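Local coordinates for 2-methyl-3-hydroxypyridine-5-carboxylic acid oxygenase (Mesorhizobium loti, PDB 3ALJ), which probably uses FAD and molecular oxygen to oxygenate and open the pyridine ring of 2-methyl-3-hydroxypyridine-5-carboxylic acid, at residues D268-R280 against V286-A298. Sequence-based numbering, arbitrary orientation. Where two conformers were deposited one is given.
Sequences DKYETTKLDSWTR and VGDAAHAMCPALA. With FAD (flavin-adenine dinucleotide), chain B.
The GD segment of FAD-dependent aromatic hydroxylases, here G287-D288 in V286-A298, is held against the edge strand of the seven-stranded sheet by T273. The T273 hydroxyl lies between backbone N and carbonyl carbon (chi1 55°), which turns OG1 into the short helical turn. There it donates to D288 O at 2.9 Å and accepts from A292 N, also at 2.9 Å. T273 N completes the grip with a bond to A292 O at 3.0 Å, reaching it from above the carbonyl plane, 41° out of it. A valine in place of T273 would probably leave D288 O and A292 N without their shared partner and let the turn shift beside the cofactor. A292 O and T273 O both also accept from Q340 of helix 321-349.

Next to this, A290 CB sits over one face of the W278 indole, 3.7 Å from the centroid of the five-membered ring, in a CH-pi contact. W278 CZ2 meets H291 CD2 obliquely. Water 2 accepts from L275 N and W278 NE1 and donates to A290 O. Water 1 likewise bridges E271 N and M293 O. At the flavin end, Y270 CE2 packs on P295 CG at 3.6 Å, the two side chains crossing at about a right angle. The same atom, Y270 CE2, also lies near the flavin methyl C7M, and P295 CB lies 3.4 Å from flavin C6.

D288 N donates to FAD O2P, and D288 OD1 accepts from the ribityl O3' at 2.8 Å. G287 has no side chain; a beta carbon there would clash with O2P. A backbone amide on the pyrophosphate and an aspartate on the ribityl chain are the hallmark of the GD motif in this flavoprotein family.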
ATOM      1  N   ASP A 268      -2.488  13.958  -5.097  1.00 13.90           N
ATOM      2  CA  ASP A 268      -3.198  13.138  -4.046  1.00 13.92           C
ATOM      3  C   ASP A 268      -2.581  13.484  -2.686  1.00 14.93           C
ATOM      4  O   ASP A 268      -1.414  13.721  -2.567  1.00 15.07           O
ATOM      5  CB  ASP A 268      -3.047  11.636  -4.266  1.00 16.15           C
ATOM      6  CG  ASP A 268      -3.774  11.150  -5.522  1.00 19.84           C
ATOM      7  OD1 ASP A 268      -4.896  11.653  -5.739  1.00 21.34           O
ATOM      8  OD2 ASP A 268      -3.165  10.249  -6.141  1.00 22.24           O
ATOM      9  N   LYS A 269      -3.406  13.545  -1.670  1.00 14.64           N
ATOM     10  CA  LYS A 269      -3.028  13.952  -0.325  1.00 13.22           C
ATOM     11  C   LYS A 269      -2.779  12.763   0.515  1.00 15.30           C
ATOM     12  O   LYS A 269      -3.286  11.651   0.269  1.00 19.63           O
ATOM     13  CB  LYS A 269      -4.196  14.733   0.367  1.00 15.72           C
ATOM     14  CG  LYS A 269      -4.774  15.733  -0.484  1.00 17.81           C
ATOM     15  CD  LYS A 269      -3.795  16.753  -0.906  1.00 15.67           C
ATOM     16  CE  LYS A 269      -4.619  17.892  -1.594  1.00 24.39           C
ATOM     17  NZ  LYS A 269      -5.133  17.408  -2.981  1.00 25.15           N
ATOM     18  N   TYR A 270      -1.910  13.004   1.479  1.00 11.26           N
ATOM     19  CA  TYR A 270      -1.675  12.004   2.496  1.00 12.34           C
ATOM     20  C   TYR A 270      -2.796  11.890   3.501  1.00 12.69           C
ATOM     21  O   TYR A 270      -3.544  12.844   3.744  1.00 12.97           O
ATOM     22  CB  TYR A 270      -0.370  12.297   3.275  1.00 13.86           C
ATOM     23  CG  TYR A 270       0.817  12.558   2.368  1.00 11.61           C
ATOM     24  CD1 TYR A 270       1.404  13.781   2.236  1.00 11.58           C
ATOM     25  CD2 TYR A 270       1.307  11.483   1.622  1.00 14.34           C
ATOM     26  CE1 TYR A 270       2.486  13.972   1.394  1.00 12.43           C
ATOM     27  CE2 TYR A 270       2.393  11.614   0.783  1.00 13.91           C
ATOM     28  CZ  TYR A 270       2.986  12.844   0.693  1.00 14.08           C
ATOM     29  OH  TYR A 270       4.132  13.015  -0.143  1.00 17.29           O
ATOM     30  N   GLU A 271      -2.980  10.696   4.038  1.00 11.27           N
ATOM     31  CA  GLU A 271      -4.114  10.550   4.977  1.00 14.13           C
ATOM     32  C   GLU A 271      -3.865   9.437   5.913  1.00 13.66           C
ATOM     33  O   GLU A 271      -3.345   8.352   5.557  1.00 14.79           O
ATOM     34  CB  GLU A 271      -5.396  10.331   4.218  1.00 14.17           C
ATOM     35  CG  GLU A 271      -6.632  10.105   5.120  1.00 15.59           C
ATOM     36  CD  GLU A 271      -7.985  10.143   4.307  1.00 18.53           C
ATOM     37  OE1 GLU A 271      -7.937  10.229   3.054  1.00 23.23           O
ATOM     38  OE2 GLU A 271      -9.026  10.044   5.021  1.00 22.81           O
ATOM     39  N   THR A 272      -4.237   9.663   7.177  1.00 10.29           N
ATOM     40  CA  THR A 272      -4.010   8.642   8.178  1.00  9.16           C
ATOM     41  C   THR A 272      -5.179   8.335   9.006  1.00  8.10           C
ATOM     42  O   THR A 272      -6.121   9.190   9.146  1.00  9.71           O
ATOM     43  CB  THR A 272      -2.828   9.064   9.152  1.00  8.97           C
ATOM     44  OG1 THR A 272      -3.198  10.275   9.867  1.00 10.90           O
ATOM     45  CG2 THR A 272      -1.538   9.366   8.387  1.00 12.05           C
ATOM     46  N   THR A 273      -5.242   7.134   9.557  1.00  7.29           N
ATOM     47  CA  THR A 273      -6.334   6.680  10.523  1.00  9.86           C
ATOM     48  C   THR A 273      -5.688   5.897  11.621  1.00 10.66           C
ATOM     49  O   THR A 273      -4.775   5.085  11.410  1.00  9.89           O
ATOM     50  CB  THR A 273      -7.482   5.787   9.853  1.00 10.99           C
ATOM     51  OG1 THR A 273      -6.853   4.660   9.188  1.00 12.56           O
ATOM     52  CG2 THR A 273      -8.149   6.549   8.737  1.00 15.42           C
ATOM     53  N   LYS A 274      -6.206   6.134  12.830  1.00  9.88           N
ATOM     54  CA  LYS A 274      -5.743   5.315  13.959  1.00 10.50           C
ATOM     55  C   LYS A 274      -6.976   5.081  14.873  1.00 10.05           C
ATOM     56  O   LYS A 274      -7.702   6.080  15.094  1.00 10.71           O
ATOM     57  CB  LYS A 274      -4.607   5.949  14.814  1.00 11.31           C
ATOM     58  CG  LYS A 274      -4.029   4.899  15.846  1.00 12.69           C
ATOM     59  CD  LYS A 274      -2.773   5.543  16.430  1.00 14.78           C
ATOM     60  CE  LYS A 274      -2.243   4.538  17.433  1.00 17.37           C
ATOM     61  NZ  LYS A 274      -0.895   5.176  17.950  1.00 18.25           N
ATOM     62  N   LEU A 275      -7.185   3.812  15.279  1.00 11.14           N
ATOM     63  CA  LEU A 275      -8.437   3.451  15.982  1.00 11.43           C
ATOM     64  C   LEU A 275      -8.176   2.880  17.386  1.00 13.62           C
ATOM     65  O   LEU A 275      -7.163   2.283  17.594  1.00 15.43           O
ATOM     66  CB  LEU A 275      -9.181   2.347  15.226  1.00 11.30           C
ATOM     67  CG  LEU A 275      -9.651   2.598  13.793  1.00 15.50           C
ATOM     68  CD1 LEU A 275     -10.556   1.454  13.234  1.00 11.13           C
ATOM     69  CD2 LEU A 275      -9.949   3.897  13.302  1.00 18.34           C
ATOM     70  N   ASP A 276      -9.191   3.018  18.243  1.00 15.51           N
ATOM     71  CA  ASP A 276      -9.196   2.427  19.625  0.50 14.88           C
ATOM     72  C   ASP A 276      -8.962   0.887  19.496  1.00 16.01           C
ATOM     73  O   ASP A 276      -8.235   0.227  20.273  1.00 15.17           O
ATOM     74  CB  ASP A 276     -10.515   2.803  20.358  0.50 11.88           C
ATOM     75  CG  ASP A 276     -10.574   2.257  21.782  0.50 12.42           C
ATOM     76  OD1 ASP A 276     -11.482   1.427  22.053  0.50 13.34           O
ATOM     77  OD2 ASP A 276      -9.728   2.703  22.576  0.50 17.54           O
ATOM     78  N   SER A 277      -9.688   0.307  18.543  1.00 13.63           N
ATOM     79  CA  SER A 277      -9.650  -1.122  18.307  1.00 11.57           C
ATOM     80  C   SER A 277      -9.964  -1.445  16.895  1.00 11.75           C
ATOM     81  O   SER A 277     -10.455  -0.536  16.188  1.00 10.91           O
ATOM     82  CB  SER A 277     -10.593  -1.879  19.302  1.00 16.27           C
ATOM     83  OG  SER A 277     -11.922  -1.608  18.875  1.00 20.33           O
ATOM     84  N   TRP A 278      -9.710  -2.676  16.495  1.00  9.76           N
ATOM     85  CA  TRP A 278      -9.936  -3.099  15.057  1.00  9.16           C
ATOM     86  C   TRP A 278     -11.037  -4.081  14.892  1.00 11.18           C
ATOM     87  O   TRP A 278     -11.320  -4.535  13.803  1.00 11.42           O
ATOM     88  CB  TRP A 278      -8.637  -3.741  14.500  1.00 10.24           C
ATOM     89  CG  TRP A 278      -7.490  -2.786  14.376  1.00  9.70           C
ATOM     90  CD1 TRP A 278      -7.446  -1.413  14.599  1.00  9.44           C
ATOM     91  CD2 TRP A 278      -6.178  -3.152  13.979  1.00 10.83           C
ATOM     92  NE1 TRP A 278      -6.146  -0.906  14.350  1.00 10.36           N
ATOM     93  CE2 TRP A 278      -5.385  -1.984  13.961  1.00  8.68           C
ATOM     94  CE3 TRP A 278      -5.605  -4.353  13.594  1.00 10.63           C
ATOM     95  CZ2 TRP A 278      -4.040  -2.009  13.537  1.00 11.29           C
ATOM     96  CZ3 TRP A 278      -4.267  -4.396  13.225  1.00 10.26           C
ATOM     97  CH2 TRP A 278      -3.514  -3.238  13.185  1.00 10.82           C
ATOM     98  N   THR A 279     -11.754  -4.400  16.003  1.00 11.50           N
ATOM     99  CA  THR A 279     -12.728  -5.528  15.958  1.00 13.52           C
ATOM    100  C   THR A 279     -13.974  -5.142  16.738  1.00 12.74           C
ATOM    101  O   THR A 279     -13.930  -4.308  17.662  1.00 14.71           O
ATOM    102  CB  THR A 279     -12.163  -6.798  16.637  1.00 15.06           C
ATOM    103  OG1 THR A 279     -11.959  -6.541  18.039  1.00 18.98           O
ATOM    104  CG2 THR A 279     -10.822  -7.187  15.964  1.00 15.11           C
ATOM    105  N   ARG A 280     -15.059  -5.762  16.308  1.00 10.04           N
ATOM    106  CA  ARG A 280     -16.300  -5.652  17.132  1.00 11.78           C
ATOM    107  C   ARG A 280     -17.120  -6.873  16.785  1.00 11.94           C
ATOM    108  O   ARG A 280     -17.609  -7.016  15.703  1.00 12.35           O
ATOM    109  CB  ARG A 280     -17.008  -4.313  16.881  1.00 11.16           C
ATOM    110  CG  ARG A 280     -18.037  -4.018  17.982  1.00 13.04           C
ATOM    111  CD  ARG A 280     -17.299  -3.314  19.092  1.00 17.75           C
ATOM    112  NE  ARG A 280     -16.556  -2.144  18.635  1.00 19.85           N
ATOM    113  CZ  ARG A 280     -17.056  -0.928  18.500  1.00 19.78           C
ATOM    114  NH1 ARG A 280     -16.219   0.051  18.138  1.00 16.73           N
ATOM    115  NH2 ARG A 280     -18.327  -0.657  18.743  1.00 20.27           N
ATOM    116  N   VAL A 286      -9.527  -4.048   8.465  1.00  9.71           N
ATOM    117  CA  VAL A 286      -8.163  -4.446   7.908  0.50  9.18           C
ATOM    118  C   VAL A 286      -7.707  -3.357   6.992  1.00  9.95           C
ATOM    119  O   VAL A 286      -8.512  -2.937   6.133  1.00 10.74           O
ATOM    120  CB  VAL A 286      -8.210  -5.796   7.121  0.50  8.77           C
ATOM    121  CG1 VAL A 286      -8.688  -6.973   8.115  0.50  9.56           C
ATOM    122  CG2 VAL A 286      -8.885  -5.736   5.679  0.50 13.02           C
ATOM    123  N   GLY A 287      -6.442  -2.967   7.018  1.00  9.01           N
ATOM    124  CA  GLY A 287      -5.948  -2.077   5.990  1.00  7.58           C
ATOM    125  C   GLY A 287      -6.178  -0.624   6.352  1.00  6.70           C
ATOM    126  O   GLY A 287      -6.172  -0.284   7.548  1.00  8.37           O
ATOM    127  N   ASP A 288      -6.316   0.223   5.328  1.00  7.69           N
ATOM    128  CA  ASP A 288      -6.451   1.640   5.601  1.00  8.58           C
ATOM    129  C   ASP A 288      -7.778   1.968   6.428  1.00  7.81           C
ATOM    130  O   ASP A 288      -7.843   3.063   7.027  1.00  8.96           O
ATOM    131  CB  ASP A 288      -6.568   2.402   4.273  1.00  7.13           C
ATOM    132  CG  ASP A 288      -5.192   2.709   3.631  1.00  7.75           C
ATOM    133  OD1 ASP A 288      -4.170   2.216   4.129  1.00  8.73           O
ATOM    134  OD2 ASP A 288      -5.226   3.467   2.639  1.00  9.63           O
ATOM    135  N   ALA A 289      -8.727   1.056   6.428  1.00  6.81           N
ATOM    136  CA  ALA A 289      -9.915   1.224   7.292  1.00  6.34           C
ATOM    137  C   ALA A 289      -9.476   1.381   8.760  1.00  9.72           C
ATOM    138  O   ALA A 289     -10.195   2.014   9.566  1.00  8.88           O
ATOM    139  CB  ALA A 289     -10.840   0.027   7.153  1.00  9.58           C
ATOM    140  N   ALA A 290      -8.356   0.716   9.123  1.00  9.45           N
ATOM    141  CA  ALA A 290      -7.900   0.687  10.506  1.00  8.98           C
ATOM    142  C   ALA A 290      -6.667   1.492  10.765  1.00  8.97           C
ATOM    143  O   ALA A 290      -6.448   1.954  11.892  1.00 10.15           O
ATOM    144  CB  ALA A 290      -7.686  -0.769  10.934  1.00  9.14           C
ATOM    145  N   HIS A 291      -5.734   1.555   9.768  1.00  8.34           N
ATOM    146  CA  HIS A 291      -4.361   2.021  10.121  1.00  8.48           C
ATOM    147  C   HIS A 291      -3.665   2.686   8.950  1.00  8.32           C
ATOM    148  O   HIS A 291      -2.465   2.551   8.753  1.00  8.97           O
ATOM    149  CB  HIS A 291      -3.551   0.785  10.653  1.00  9.15           C
ATOM    150  CG  HIS A 291      -3.462  -0.346   9.693  1.00  9.10           C
ATOM    151  ND1 HIS A 291      -2.803  -0.270   8.480  1.00 10.92           N
ATOM    152  CD2 HIS A 291      -3.925  -1.617   9.796  1.00 11.82           C
ATOM    153  CE1 HIS A 291      -2.893  -1.468   7.876  1.00 11.08           C
ATOM    154  NE2 HIS A 291      -3.569  -2.280   8.625  1.00 10.75           N
ATOM    155  N   ALA A 292      -4.379   3.511   8.214  1.00  8.07           N
ATOM    156  CA  ALA A 292      -3.693   4.269   7.187  1.00  8.46           C
ATOM    157  C   ALA A 292      -2.603   5.160   7.716  1.00  7.57           C
ATOM    158  O   ALA A 292      -2.736   5.679   8.842  1.00  8.52           O
ATOM    159  CB  ALA A 292      -4.673   5.157   6.422  1.00  8.70           C
ATOM    160  N   MET A 293      -1.456   5.246   7.031  1.00  8.16           N
ATOM    161  CA  MET A 293      -0.235   5.821   7.566  1.00  9.13           C
ATOM    162  C   MET A 293       0.503   6.669   6.564  1.00  7.94           C
ATOM    163  O   MET A 293       0.187   6.623   5.367  1.00  8.98           O
ATOM    164  CB  MET A 293       0.612   4.697   8.157  1.00  9.12           C
ATOM    165  CG  MET A 293       1.168   3.745   7.099  1.00  8.76           C
ATOM    166  SD  MET A 293       2.256   2.472   7.829  1.00 10.90           S
ATOM    167  CE  MET A 293       0.986   1.320   8.438  1.00 11.21           C
ATOM    168  N   CYS A 294       1.460   7.424   7.039  1.00  9.61           N
ATOM    169  CA  CYS A 294       2.323   8.107   6.116  1.00  9.25           C
ATOM    170  C   CYS A 294       3.135   7.130   5.276  1.00  9.59           C
ATOM    171  O   CYS A 294       3.518   6.093   5.802  1.00  8.89           O
ATOM    172  CB  CYS A 294       3.312   9.015   6.887  1.00  9.37           C
ATOM    173  SG  CYS A 294       2.401  10.372   7.791  1.00 11.00           S
ATOM    174  N   PRO A 295       3.364   7.433   4.002  1.00  8.67           N
ATOM    175  CA  PRO A 295       4.044   6.456   3.127  1.00  9.19           C
ATOM    176  C   PRO A 295       5.569   6.486   3.101  1.00  8.38           C
ATOM    177  O   PRO A 295       6.163   5.747   2.301  1.00  9.06           O
ATOM    178  CB  PRO A 295       3.443   6.785   1.751  1.00 10.44           C
ATOM    179  CG  PRO A 295       3.293   8.285   1.779  1.00 10.58           C
ATOM    180  CD  PRO A 295       2.710   8.545   3.210  1.00  9.17           C
ATOM    181  N   ALA A 296       6.174   7.176   4.095  1.00  8.42           N
ATOM    182  CA  ALA A 296       7.648   7.249   4.079  1.00  8.42           C
ATOM    183  C   ALA A 296       8.318   5.906   4.057  1.00  9.62           C
ATOM    184  O   ALA A 296       9.365   5.751   3.392  1.00 12.72           O
ATOM    185  CB  ALA A 296       8.169   8.103   5.313  1.00 10.71           C
ATOM    186  N   LEU A 297       7.838   4.939   4.832  1.00  8.77           N
ATOM    187  CA  LEU A 297       8.454   3.616   4.854  1.00 10.16           C
ATOM    188  C   LEU A 297       7.877   2.631   3.907  1.00  8.23           C
ATOM    189  O   LEU A 297       8.298   1.447   3.893  1.00  9.43           O
ATOM    190  CB  LEU A 297       8.479   3.040   6.302  1.00 11.49           C
ATOM    191  CG  LEU A 297       9.266   3.840   7.320  1.00 16.34           C
ATOM    192  CD1 LEU A 297       8.983   3.097   8.729  1.00 15.27           C
ATOM    193  CD2 LEU A 297      10.758   3.879   6.869  1.00 14.58           C
ATOM    194  N   ALA A 298       6.919   3.099   3.059  1.00  8.65           N
ATOM    195  CA  ALA A 298       6.306   2.245   2.015  1.00  7.14           C
ATOM    196  C   ALA A 298       5.846   0.917   2.610  1.00  8.98           C
ATOM    197  O   ALA A 298       6.136  -0.170   2.136  1.00  8.81           O
ATOM    198  CB  ALA A 298       7.322   2.024   0.820  1.00  8.27           C
TER
HETATM  199  PA  FAD B 380      -7.693   0.606  -0.606  1.00 10.38           P
HETATM  200  O1A FAD B 380      -6.504   0.245  -1.441  1.00 15.26           O
HETATM  201  O2A FAD B 380      -8.080   1.963  -0.483  1.00 12.17           O
HETATM  202  O5B FAD B 380      -8.899  -0.252  -1.183  1.00  9.44           O
HETATM  203  C5B FAD B 380     -10.249  -0.127  -0.624  1.00  8.28           C
HETATM  204  C4B FAD B 380     -11.107  -0.644  -1.761  1.00  8.40           C
HETATM  205  O4B FAD B 380     -12.444  -0.600  -1.154  1.00 10.53           O
HETATM  206  C3B FAD B 380     -11.193   0.239  -2.951  1.00  9.09           C
HETATM  207  O3B FAD B 380     -11.110  -0.524  -4.172  1.00 10.15           O
HETATM  208  C2B FAD B 380     -12.551   1.004  -2.749  1.00  8.38           C
HETATM  209  O2B FAD B 380     -13.176   1.391  -3.985  1.00 10.44           O
HETATM  210  C1B FAD B 380     -13.425  -0.025  -2.110  1.00 10.97           C
HETATM  211  N9A FAD B 380     -14.405   0.505  -1.217  1.00  7.95           N
HETATM  212  C8A FAD B 380     -14.383   1.659  -0.466  1.00  9.44           C
HETATM  213  N7A FAD B 380     -15.471   1.759   0.313  1.00  8.88           N
HETATM  214  C5A FAD B 380     -16.232   0.631   0.047  1.00  7.74           C
HETATM  215  C6A FAD B 380     -17.407   0.140   0.609  1.00  8.54           C
HETATM  216  N6A FAD B 380     -18.083   0.862   1.565  1.00 11.67           N
HETATM  217  N1A FAD B 380     -17.852  -1.027   0.137  1.00  8.90           N
HETATM  218  C2A FAD B 380     -17.229  -1.716  -0.826  1.00 10.88           C
HETATM  219  N3A FAD B 380     -16.054  -1.315  -1.392  1.00  8.54           N
HETATM  220  C4A FAD B 380     -15.567  -0.141  -0.903  1.00  7.54           C
HETATM  221  N1  FAD B 380       1.898   1.138   0.575  1.00  8.22           N
HETATM  222  C2  FAD B 380       2.877   0.283   0.343  1.00  7.88           C
HETATM  223  O2  FAD B 380       2.909  -0.861   0.824  1.00  8.74           O
HETATM  224  N3  FAD B 380       3.951   0.660  -0.464  1.00  7.26           N
HETATM  225  C4  FAD B 380       4.002   1.914  -1.075  1.00  7.47           C
HETATM  226  O4  FAD B 380       4.933   2.150  -1.932  1.00  7.57           O
HETATM  227  C4X FAD B 380       2.971   2.792  -0.795  1.00  8.26           C
HETATM  228  N5  FAD B 380       3.031   4.136  -1.303  1.00  8.98           N
HETATM  229  C5X FAD B 380       2.030   5.027  -0.961  1.00  7.90           C
HETATM  230  C6  FAD B 380       2.110   6.375  -1.351  1.00  8.79           C
HETATM  231  C7  FAD B 380       1.088   7.246  -1.070  1.00  9.72           C
HETATM  232  C7M FAD B 380       1.204   8.726  -1.534  1.00 12.08           C
HETATM  233  C8  FAD B 380      -0.003   6.831  -0.336  1.00  9.53           C
HETATM  234  C8M FAD B 380      -1.157   7.791   0.035  1.00 10.79           C
HETATM  235  C9  FAD B 380      -0.094   5.492   0.066  1.00  9.82           C
HETATM  236  C9A FAD B 380       0.954   4.578  -0.207  1.00  8.56           C
HETATM  237  N10 FAD B 380       0.906   3.184   0.239  1.00  7.47           N
HETATM  238  C10 FAD B 380       1.926   2.350  -0.022  1.00  6.57           C
HETATM  239  C1' FAD B 380      -0.290   2.725   1.095  1.00  7.84           C
HETATM  240  C2' FAD B 380      -1.271   1.967   0.211  1.00  6.49           C
HETATM  241  O2' FAD B 380      -1.672   2.813  -0.887  1.00  8.06           O
HETATM  242  C3' FAD B 380      -2.551   1.670   1.015  1.00  7.89           C
HETATM  243  O3' FAD B 380      -2.138   1.421   2.411  1.00  7.45           O
HETATM  244  C4' FAD B 380      -3.273   0.461   0.585  1.00  7.60           C
HETATM  245  O4' FAD B 380      -3.728   0.703  -0.777  1.00 11.17           O
HETATM  246  C5' FAD B 380      -4.495   0.215   1.408  1.00  8.62           C
HETATM  247  O5' FAD B 380      -5.151  -0.948   0.914  1.00  7.55           O
HETATM  248  P   FAD B 380      -6.628  -1.202   1.416  1.00  8.20           P
HETATM  249  O1P FAD B 380      -7.068  -2.412   0.708  1.00  8.91           O
HETATM  250  O2P FAD B 380      -6.736  -1.146   2.908  1.00  9.09           O
HETATM  251  O3P FAD B 380      -7.457   0.089   0.905  1.00  8.10           O
HETATM  252  O   HOH W   1      -0.826   8.632   3.443  1.00 13.53           O
HETATM  253  O   HOH W   2      -5.254   1.845  14.184  1.00 11.71           O